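Local coordinates for protein histone acetyltransferase HPA2 and related acetyltransferases (Corynebacterium glutamicum ATCC 13032, PDB 2QEC) that belongs to the GCN5-related N-acetyltransferase family and probably transfers an acyl group, such as acetyl, to an acceptor molecule, at residues K16-L21 / E72-L78. The protein carries 1 engineered substitution. Residues are numbered along the deposited sequence; the frame is centred on the assembly and turned at random.
Sequences KIVDVL and EIVGVAL
Ile73 and Val76 of strand 73-80 pack against Lys16, Ile17, Val20 and Leu21, where helix 14-25 lies across one face of the mixed sheet of the GNAT fold. The axes of the two short segments run nearly perpendicular, at 86°, so the helix meets the strand through one limited patch. Val74 and Gly75 both face Ala66 on the adjacent strand 61-67, a classic beta bulge; the extra residue lets Ile73 and Val76, three apart, both turn their side chains to the helix. Val76 spreads its two methyls over successive turns of the helix. In the conformer described, its CG1, placed between the backbone N and the carbonyl carbon (chi1 65°), lies 3.7 Å from Leu21 CD2 and also approaches Val20 CG1, while CG2 meets CG2 of Ile17 at 3.7 Å. A short beta-branched residue suits this place, because it is broad close to the main chain. Ile63 of strand 61-67 adjoins Val76 and Ile17, and Phe49 of helix 43-60 touches Leu21, which extends the apolar layer beyond the pair. At the start of the strand, the side chains of Ile73 and Lys16 run alongside each other, pointing opposite ways, with Lys16 CG 3.9 Å from Ile73 CB. Lysine fits this margin because its methylenes can line an apolar neighbour while its amine reaches polar groups. Bends at chi2 and chi4 bring Lys16 NZ back to the strand backbone, where it donates to Ile73 O at 2.7 Å, in the carbonyl plane and on a lone pair. In the Glu72 conformer described, the salt bridge from Lys16 NZ to Glu72 OE1 is long, and a water links the two groups: it accepts from Lys16 NZ and from Ile73 N, and donates to Glu72 OE1 at 2.6 Å.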
ATOM      1  N   LYS A  16      19.826 -27.801  -6.840  1.00 43.72           N
ATOM      2  CA  LYS A  16      18.478 -28.349  -6.946  1.00 43.53           C
ATOM      3  C   LYS A  16      17.459 -27.237  -6.896  1.00 41.50           C
ATOM      4  O   LYS A  16      16.423 -27.249  -7.562  1.00 44.93           O
ATOM      5  CB  LYS A  16      18.223 -29.343  -5.802  1.00 42.85           C
ATOM      6  CG  LYS A  16      16.821 -29.935  -5.807  1.00 46.28           C
ATOM      7  CD  LYS A  16      16.659 -30.955  -6.936  1.00 52.46           C
ATOM      8  CE  LYS A  16      15.188 -31.310  -7.131  1.00 50.88           C
ATOM      9  NZ  LYS A  16      14.681 -31.932  -5.876  1.00 61.67           N
ATOM     10  N   ILE A  17      17.751 -26.270  -6.081  1.00 41.80           N
ATOM     11  CA  ILE A  17      16.875 -25.084  -5.957  1.00 40.28           C
ATOM     12  C   ILE A  17      16.702 -24.412  -7.346  1.00 42.46           C
ATOM     13  O   ILE A  17      15.580 -24.143  -7.792  1.00 41.89           O
ATOM     14  CB  ILE A  17      17.451 -24.146  -4.915  1.00 44.34           C
ATOM     15  CG1 ILE A  17      17.129 -24.658  -3.507  1.00 48.84           C
ATOM     16  CG2 ILE A  17      16.893 -22.750  -5.043  1.00 40.87           C
ATOM     17  CD1 ILE A  17      17.826 -23.942  -2.440  1.00 50.90           C
ATOM     18  N   VAL A  18      17.816 -24.207  -8.038  1.00 44.61           N
ATOM     19  CA  VAL A  18      17.803 -23.602  -9.384  1.00 43.37           C
ATOM     20  C   VAL A  18      17.056 -24.505 -10.353  1.00 42.12           C
ATOM     21  O   VAL A  18      16.258 -24.033 -11.151  1.00 42.60           O
ATOM     22  CB  VAL A  18      19.212 -23.307  -9.859  1.00 43.01           C
ATOM     23  CG1 VAL A  18      19.227 -22.909 -11.352  1.00 46.45           C
ATOM     24  CG2 VAL A  18      19.871 -22.234  -8.983  1.00 46.71           C
ATOM     25  N   ASP A  19      17.304 -25.813 -10.293  1.00 45.26           N
ATOM     26  CA  ASP A  19      16.562 -26.779 -11.112  1.00 44.93           C
ATOM     27  C   ASP A  19      15.069 -26.625 -10.919  1.00 43.44           C
ATOM     28  O   ASP A  19      14.294 -26.693 -11.885  1.00 42.51           O
ATOM     29  CB  ASP A  19      16.884 -28.224 -10.759  1.00 43.08           C
ATOM     30  CG  ASP A  19      18.253 -28.662 -11.208  1.00 47.58           C
ATOM     31  OD1 ASP A  19      18.877 -27.999 -12.064  1.00 49.39           O
ATOM     32  OD2 ASP A  19      18.707 -29.678 -10.665  1.00 48.21           O
ATOM     33  N   VAL A  20      14.651 -26.477  -9.670  1.00 43.84           N
ATOM     34  CA  VAL A  20      13.205 -26.309  -9.347  1.00 40.64           C
ATOM     35  C   VAL A  20      12.603 -24.984  -9.887  1.00 43.92           C
ATOM     36  O   VAL A  20      11.505 -24.954 -10.466  1.00 43.10           O
ATOM     37  CB  VAL A  20      12.939 -26.451  -7.823  1.00 46.75           C
ATOM     38  CG1 VAL A  20      11.521 -26.147  -7.505  1.00 39.72           C
ATOM     39  CG2 VAL A  20      13.229 -27.914  -7.372  1.00 42.03           C
ATOM     40  N   LEU A  21      13.324 -23.891  -9.715  1.00 41.87           N
ATOM     41  CA  LEU A  21      12.913 -22.609 -10.280  1.00 40.68           C
ATOM     42  C   LEU A  21      12.761 -22.655 -11.807  1.00 43.32           C
ATOM     43  O   LEU A  21      11.804 -22.140 -12.369  1.00 45.05           O
ATOM     44  CB  LEU A  21      13.921 -21.536  -9.866  1.00 43.31           C
ATOM     45  CG  LEU A  21      13.897 -21.175  -8.377  1.00 44.66           C
ATOM     46  CD1 LEU A  21      15.194 -20.470  -7.928  1.00 43.56           C
ATOM     47  CD2 LEU A  21      12.704 -20.376  -8.059  1.00 44.11           C
ATOM     48  N   GLU A  72      13.454 -35.125  -0.718  1.00 38.94           N
ATOM     49  CA  GLU A  72      13.814 -34.306  -1.873  0.50 38.13           C
ATOM     50  C   GLU A  72      13.139 -32.962  -1.797  1.00 38.25           C
ATOM     51  O   GLU A  72      12.026 -32.834  -1.293  1.00 38.12           O
ATOM     52  CB  GLU A  72      13.482 -34.996  -3.207  0.50 39.93           C
ATOM     53  CG  GLU A  72      14.150 -36.358  -3.431  0.50 39.12           C
ATOM     54  CD  GLU A  72      15.624 -36.324  -3.917  0.50 49.29           C
ATOM     55  OE1 GLU A  72      16.091 -35.283  -4.444  0.50 38.49           O
ATOM     56  OE2 GLU A  72      16.320 -37.377  -3.759  0.50 43.81           O
ATOM     57  N   ILE A  73      13.838 -31.967  -2.330  1.00 37.61           N
ATOM     58  CA  ILE A  73      13.332 -30.612  -2.397  1.00 37.32           C
ATOM     59  C   ILE A  73      12.274 -30.570  -3.488  1.00 37.43           C
ATOM     60  O   ILE A  73      12.509 -31.008  -4.627  1.00 37.29           O
ATOM     61  CB  ILE A  73      14.467 -29.592  -2.664  1.00 36.55           C
ATOM     62  CG1 ILE A  73      15.404 -29.527  -1.442  1.00 39.32           C
ATOM     63  CG2 ILE A  73      13.897 -28.231  -3.031  1.00 40.06           C
ATOM     64  CD1 ILE A  73      16.755 -28.923  -1.740  1.00 40.57           C
ATOM     65  N   VAL A  74      11.067 -30.183  -3.084  1.00 35.74           N
ATOM     66  CA  VAL A  74       9.901 -30.122  -3.970  1.00 38.32           C
ATOM     67  C   VAL A  74       9.324 -28.707  -4.117  1.00 39.95           C
ATOM     68  O   VAL A  74       8.402 -28.477  -4.895  1.00 39.26           O
ATOM     69  CB  VAL A  74       8.770 -31.096  -3.497  1.00 39.61           C
ATOM     70  CG1 VAL A  74       9.184 -32.516  -3.745  1.00 43.26           C
ATOM     71  CG2 VAL A  74       8.396 -30.881  -2.041  1.00 44.04           C
ATOM     72  N   GLY A  75       9.895 -27.766  -3.400  1.00 40.12           N
ATOM     73  CA  GLY A  75       9.497 -26.365  -3.545  1.00 41.29           C
ATOM     74  C   GLY A  75      10.524 -25.446  -2.951  1.00 42.83           C
ATOM     75  O   GLY A  75      11.344 -25.857  -2.116  1.00 43.43           O
ATOM     76  N   VAL A  76      10.476 -24.209  -3.415  1.00 40.74           N
ATOM     77  CA  VAL A  76      11.370 -23.168  -2.957  0.50 41.10           C
ATOM     78  C   VAL A  76      10.625 -21.832  -2.941  1.00 40.54           C
ATOM     79  O   VAL A  76       9.754 -21.567  -3.789  1.00 42.12           O
ATOM     80  CB  VAL A  76      12.699 -23.120  -3.795  0.50 42.18           C
ATOM     81  CG1 VAL A  76      12.468 -22.742  -5.266  0.50 38.65           C
ATOM     82  CG2 VAL A  76      13.733 -22.200  -3.154  0.50 43.41           C
ATOM     83  N   ALA A  77      10.943 -21.011  -1.932  1.00 41.18           N
ATOM     84  CA  ALA A  77      10.489 -19.623  -1.853  1.00 39.48           C
ATOM     85  C   ALA A  77      11.671 -18.655  -1.598  1.00 42.14           C
ATOM     86  O   ALA A  77      12.572 -18.918  -0.765  1.00 43.38           O
ATOM     87  CB  ALA A  77       9.410 -19.476  -0.808  1.00 41.38           C
ATOM     88  N   LEU A  78      11.636 -17.504  -2.287  1.00 41.79           N
ATOM     89  CA  LEU A  78      12.675 -16.464  -2.181  1.00 37.34           C
ATOM     90  C   LEU A  78      12.022 -15.222  -1.629  1.00 38.32           C
ATOM     91  O   LEU A  78      11.044 -14.773  -2.185  1.00 35.45           O
ATOM     92  CB  LEU A  78      13.289 -16.165  -3.540  1.00 38.55           C
ATOM     93  CG  LEU A  78      13.919 -17.416  -4.248  1.00 39.69           C
ATOM     94  CD1 LEU A  78      14.455 -17.008  -5.612  1.00 46.28           C
ATOM     95  CD2 LEU A  78      15.077 -17.962  -3.508  1.00 47.00           C
TER
HETATM   96  O   HOH W   1      16.352 -32.887  -3.519  1.00 27.07           O